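Local coordinates for protein haloacid dehalogenase-like hydrolase (Bacteroides thetaiotaomicron, PDB 4JB3) that removes the phosphate from ribitol 5-phosphate and ribitol 1-phosphate, and can also dephosphorylate an intermediate of riboflavin biosynthesis, at residues F68-E73 with R82-D87; E173-M178 with K203-E208. One frame throughout, in Å; residues are numbered along the deposited sequence.

In the fold
Both contacts belong to one HAD-family chain and follow each other in series: contact 1 is complete before the chain reaches contact 2. Contact 1 joins helices 66-72 and 78-89 in the helical cap inserted between strands 26-29 and 125-130. Contact 2 lies in the Rossmann-like core, where helix 172-182 meets the turn leading from helix 196-204 into edge strand 208-210. Their centres are 27 Å apart and their nearest atoms about 7 Å, without touching. Ser-162 of helix 162-165 links the two regions: it bonds to Glu-72 O and is touched by Ile-174. Contact 2 packs against the core sheet, where Asp-30, Gly-32 and Asp-194 bind the sodium ion.

Contact 1. Residues F68-E73 with R82-D87; sequences FQELEE and RKQLGD
Two different first torsions bring Phe-68 and Leu-85 together: Phe-68 sets its ring beside its own backbone N, anti to the carbonyl carbon (chi1 -68°), while Leu-85 carries CG anti to its N (chi1 178°). These helices belong to the all-helical cap of a HAD phosphatase, with 66-72 and 78-89 following one another across a short loop. Their backbones keep well apart here, the nearest CA atoms being those of Phe-68 and Leu-85 at 8.9 Å, and the side chains have to bridge the gap. Phe-68 does it with the far end of its ring, CZ lying 4.1 Å from Leu-85 CD1. The methyl comes in obliquely to the ring and is the one branch of the leucine to make this contact. Both residues are buried. Phe-47 of helix 40-50 knits them together, meeting the Phe-68 ring edge-to-face and also touching Leu-85, and Phe-81 makes a second edge-to-face pair with Phe-68.

On the far side of helix 66-72, Gln-69 NE2 donates a nearly straight bond of 2.7 Å to Glu-73 OE2. Glu-73 OE2 lies in the amide plane of Gln-69, while the N-H comes down on that oxygen from above the carboxylate plane. The same OE2 is also bonded to Thr-168 OG1, so two partners grip this one carboxylate oxygen.

On the partly exposed side, Glu-70 OE1 and Gln-84 OE1 approach to 4.5 Å, but both are acceptors, and a water supplies the hydrogens. Both residues touch Leu-76 of the connecting loop. The water donates to Glu-70 OE1 at 2.7 Å and to Gln-84 OE1 at 2.7 Å, with an angle of about 114° between the two oxygens at the water.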
# COMPACT_ATOMS: atom_id res chain seq x y z
N PHE A 68 -12.19 -6.83 9.05
CA PHE A 68 -11.34 -6.01 8.20
C PHE A 68 -10.02 -6.72 7.93
O PHE A 68 -9.56 -6.74 6.79
CB PHE A 68 -11.14 -4.62 8.82
CG PHE A 68 -12.39 -3.79 8.84
CD1 PHE A 68 -13.34 -3.96 9.84
CD2 PHE A 68 -12.61 -2.84 7.85
CE1 PHE A 68 -14.51 -3.20 9.84
CE2 PHE A 68 -13.77 -2.07 7.85
CZ PHE A 68 -14.72 -2.26 8.84
N GLN A 69 -9.43 -7.31 8.96
CA GLN A 69 -8.24 -8.15 8.78
C GLN A 69 -8.54 -9.36 7.91
O GLN A 69 -7.76 -9.70 7.02
CB GLN A 69 -7.70 -8.62 10.13
CG GLN A 69 -6.62 -9.70 10.02
CD GLN A 69 -5.94 -9.96 11.34
OE1 GLN A 69 -6.47 -9.65 12.40
NE2 GLN A 69 -4.73 -10.52 11.28
N GLU A 70 -9.67 -10.02 8.19
CA GLU A 70 -10.03 -11.20 7.41
C GLU A 70 -10.14 -10.88 5.93
O GLU A 70 -9.69 -11.66 5.09
CB GLU A 70 -11.32 -11.85 7.95
CG GLU A 70 -11.11 -12.57 9.26
CD GLU A 70 -12.41 -12.97 9.93
OE1 GLU A 70 -13.48 -12.74 9.34
OE2 GLU A 70 -12.36 -13.51 11.06
N LEU A 71 -10.71 -9.72 5.60
CA LEU A 71 -10.78 -9.29 4.21
C LEU A 71 -9.38 -9.07 3.64
O LEU A 71 -9.05 -9.55 2.55
CB LEU A 71 -11.59 -7.99 4.09
CG LEU A 71 -11.61 -7.36 2.69
CD1 LEU A 71 -12.47 -8.23 1.76
CD2 LEU A 71 -12.09 -5.92 2.76
N GLU A 72 -8.52 -8.40 4.40
CA GLU A 72 -7.18 -8.10 3.89
C GLU A 72 -6.25 -9.32 3.85
O GLU A 72 -5.20 -9.27 3.22
CB GLU A 72 -6.57 -6.90 4.62
CG GLU A 72 -7.46 -5.65 4.44
CD GLU A 72 -6.69 -4.36 4.29
OE1 GLU A 72 -5.67 -4.15 4.99
OE2 GLU A 72 -7.12 -3.52 3.45
N GLU A 73 -6.66 -10.41 4.48
CA GLU A 73 -5.91 -11.67 4.39
C GLU A 73 -6.54 -12.67 3.43
O GLU A 73 -6.04 -13.79 3.28
CB GLU A 73 -5.74 -12.29 5.78
CG GLU A 73 -4.84 -11.46 6.65
CD GLU A 73 -4.68 -11.98 8.06
OE1 GLU A 73 -5.31 -13.01 8.41
OE2 GLU A 73 -3.92 -11.35 8.82
N ARG A 82 -18.72 -7.73 2.77
CA ARG A 82 -19.88 -6.86 2.57
C ARG A 82 -21.06 -7.33 3.41
O ARG A 82 -21.72 -6.54 4.09
CB ARG A 82 -20.28 -6.87 1.09
CG ARG A 82 -21.51 -6.03 0.78
CD ARG A 82 -22.17 -6.52 -0.50
NE ARG A 82 -22.56 -7.93 -0.42
CZ ARG A 82 -23.66 -8.36 0.19
NH1 ARG A 82 -24.50 -7.50 0.76
NH2 ARG A 82 -23.94 -9.66 0.22
N LYS A 83 -21.32 -8.63 3.37
CA LYS A 83 -22.40 -9.23 4.15
C LYS A 83 -22.17 -9.02 5.66
O LYS A 83 -23.07 -8.57 6.38
CB LYS A 83 -22.51 -10.72 3.81
CG LYS A 83 -23.77 -11.40 4.31
CD LYS A 83 -23.60 -11.94 5.71
CE LYS A 83 -24.87 -12.64 6.16
NZ LYS A 83 -24.88 -12.90 7.62
N GLN A 84 -20.99 -9.37 6.14
CA GLN A 84 -20.74 -9.26 7.58
C GLN A 84 -20.67 -7.82 8.08
O GLN A 84 -21.10 -7.53 9.20
CB GLN A 84 -19.51 -10.08 7.99
CG GLN A 84 -19.74 -11.58 7.81
CD GLN A 84 -18.61 -12.45 8.31
OE1 GLN A 84 -17.93 -12.10 9.28
NE2 GLN A 84 -18.40 -13.58 7.67
N LEU A 85 -20.14 -6.91 7.26
CA LEU A 85 -20.16 -5.49 7.59
C LEU A 85 -21.60 -4.99 7.67
O LEU A 85 -21.97 -4.27 8.60
CB LEU A 85 -19.37 -4.68 6.56
CG LEU A 85 -19.36 -3.17 6.74
CD1 LEU A 85 -18.68 -2.81 8.05
CD2 LEU A 85 -18.64 -2.50 5.56
N GLY A 86 -22.43 -5.40 6.71
CA GLY A 86 -23.84 -5.05 6.73
C GLY A 86 -24.55 -5.52 7.98
O GLY A 86 -25.40 -4.83 8.53
N ASP A 87 -24.20 -6.72 8.45
CA ASP A 87 -24.82 -7.24 9.67
C ASP A 87 -24.45 -6.36 10.87
O ASP A 87 -25.27 -6.12 11.74
CB ASP A 87 -24.40 -8.69 9.92
CG ASP A 87 -24.95 -9.66 8.90
OD1 ASP A 87 -25.88 -9.31 8.15
OD2 ASP A 87 -24.45 -10.80 8.86
O HOH W 1 -15.92 -13.62 10.11

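Contact 2. Residues E173-M178 with K203-E208; sequences EIFDFM and KELGFE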
# COMPACT_ATOMS: atom_id res chain seq x y z
N GLU A 173 5.58 -13.90 7.29
CA GLU A 173 5.23 -14.79 6.18
C GLU A 173 5.00 -14.05 4.85
O GLU A 173 5.31 -14.60 3.79
CB GLU A 173 3.98 -15.61 6.54
CG GLU A 173 4.19 -16.62 7.68
CD GLU A 173 3.77 -16.08 9.03
OE1 GLU A 173 3.91 -14.87 9.28
OE2 GLU A 173 3.28 -16.89 9.86
N ILE A 174 4.46 -12.84 4.90
CA ILE A 174 4.19 -12.13 3.65
C ILE A 174 5.51 -11.66 3.02
O ILE A 174 5.69 -11.73 1.80
CB ILE A 174 3.15 -11.00 3.81
CG1 ILE A 174 2.61 -10.56 2.45
CG2 ILE A 174 3.72 -9.82 4.60
CD1 ILE A 174 1.61 -9.42 2.53
N PHE A 175 6.45 -11.25 3.87
CA PHE A 175 7.77 -10.86 3.40
C PHE A 175 8.50 -12.07 2.82
O PHE A 175 9.16 -11.98 1.79
CB PHE A 175 8.59 -10.31 4.55
CG PHE A 175 8.17 -8.95 5.01
CD1 PHE A 175 7.17 -8.80 5.96
CD2 PHE A 175 8.78 -7.81 4.51
CE1 PHE A 175 6.78 -7.53 6.40
CE2 PHE A 175 8.40 -6.55 4.94
CZ PHE A 175 7.40 -6.41 5.88
N ASP A 176 8.37 -13.20 3.50
CA ASP A 176 9.00 -14.43 3.04
C ASP A 176 8.49 -14.86 1.66
O ASP A 176 9.29 -15.27 0.80
CB ASP A 176 8.79 -15.55 4.06
CG ASP A 176 9.51 -16.82 3.68
OD1 ASP A 176 10.76 -16.84 3.75
OD2 ASP A 176 8.83 -17.81 3.33
N PHE A 177 7.19 -14.78 1.44
CA PHE A 177 6.65 -15.14 0.13
C PHE A 177 7.25 -14.25 -0.93
O PHE A 177 7.69 -14.73 -1.98
CB PHE A 177 5.13 -14.99 0.07
CG PHE A 177 4.56 -15.34 -1.28
CD1 PHE A 177 4.43 -14.37 -2.27
CD2 PHE A 177 4.17 -16.63 -1.56
CE1 PHE A 177 3.93 -14.69 -3.52
CE2 PHE A 177 3.66 -16.96 -2.81
CZ PHE A 177 3.54 -15.99 -3.79
N MET A 178 7.27 -12.95 -0.65
CA MET A 178 7.77 -11.98 -1.62
C MET A 178 9.24 -12.23 -1.95
O MET A 178 9.64 -12.19 -3.11
CB MET A 178 7.54 -10.56 -1.09
CG MET A 178 8.00 -9.48 -2.03
SD MET A 178 9.71 -9.04 -1.76
CE MET A 178 10.01 -8.10 -3.25
N LYS A 203 13.65 -4.78 8.57
CA LYS A 203 15.04 -4.67 9.02
C LYS A 203 15.56 -6.00 9.53
O LYS A 203 16.68 -6.39 9.21
CB LYS A 203 15.17 -3.61 10.11
CG LYS A 203 15.16 -2.19 9.60
CD LYS A 203 14.93 -1.21 10.73
CE LYS A 203 16.14 -0.36 10.98
NZ LYS A 203 16.09 0.26 12.34
N GLU A 204 14.75 -6.70 10.32
CA GLU A 204 15.12 -8.00 10.87
C GLU A 204 15.43 -9.02 9.77
O GLU A 204 16.34 -9.85 9.92
CB GLU A 204 13.97 -8.52 11.75
CG GLU A 204 14.21 -9.86 12.41
CD GLU A 204 13.11 -10.21 13.40
OE1 GLU A 204 12.62 -9.30 14.10
OE2 GLU A 204 12.73 -11.40 13.47
N LEU A 205 14.69 -8.94 8.67
CA LEU A 205 14.87 -9.85 7.54
C LEU A 205 15.99 -9.43 6.59
O LEU A 205 16.28 -10.14 5.63
CB LEU A 205 13.57 -10.02 6.77
CG LEU A 205 12.44 -10.59 7.61
CD1 LEU A 205 11.16 -10.60 6.81
CD2 LEU A 205 12.82 -12.00 8.02
N GLY A 206 16.61 -8.29 6.87
CA GLY A 206 17.80 -7.90 6.14
C GLY A 206 17.64 -6.79 5.14
O GLY A 206 18.62 -6.39 4.51
N PHE A 207 16.42 -6.27 5.00
CA PHE A 207 16.18 -5.17 4.08
C PHE A 207 16.82 -3.88 4.55
O PHE A 207 16.90 -3.62 5.76
CB PHE A 207 14.69 -4.92 3.93
CG PHE A 207 13.96 -6.02 3.22
CD1 PHE A 207 13.89 -6.02 1.83
CD2 PHE A 207 13.38 -7.07 3.92
CE1 PHE A 207 13.23 -7.03 1.16
CE2 PHE A 207 12.70 -8.09 3.24
CZ PHE A 207 12.64 -8.06 1.86
N GLU A 208 17.27 -3.07 3.61
CA GLU A 208 17.48 -1.66 3.89
C GLU A 208 16.09 -1.05 4.00
O GLU A 208 15.16 -1.47 3.29
CB GLU A 208 18.29 -0.99 2.77
CG GLU A 208 19.73 -1.46 2.67
CD GLU A 208 20.60 -1.00 3.83
OE1 GLU A 208 20.32 0.08 4.40
OE2 GLU A 208 21.56 -1.72 4.18
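Phe-175 is the side chain to follow, because it makes the close contacts of helix 172-182 with Leu-205 and Phe-207. At CB, Leu-205 CD1 presses in at 3.4 Å, a close approach for two saturated carbons. The same methyl stays within touch one atom further out, with Leu-205 CD1 to Phe-175 CG at 3.9 Å, so it sits over the root of the aromatic side chain, oblique to the ring. At CG the ring begins, held beside its own backbone N and anti to the carbonyl carbon (chi1 -73°). That setting leaves CD2 on the side of Phe-207, whose CE2 lies 4.1 Å from Phe-175 CD2. The two ring planes are inclined by about 54°, and the pair is an oblique apolar contact, neither a parallel stack nor a T-shaped one. The Phe-175 ring also meets Phe-191 edge-to-face.

What puts two partners on one phenylalanine is the turn at the end of helix 196-204. Gly-206 closes it in a Schellman motif with positive phi (106°), and Gly-206 N bonds back to Lys-203 O at 3.0 Å. The reversal sends the chain off toward strand 208-210, with Leu-205 just before the glycine and Phe-207 just after it both directed at helix 172-182. The contact is entirely apolar, and its two phenylalanines are buried.

In the Rossmann-like core, this cluster lies between helix 172-182 and the sheet. Phe-207 rests on Thr-189 and Phe-191 of strand 189-192, while Phe-175 reaches Phe-191 and, on strand 125-130, Leu-129, tying helix 172-182 and the end of helix 196-204 to one face of the parallel sheet.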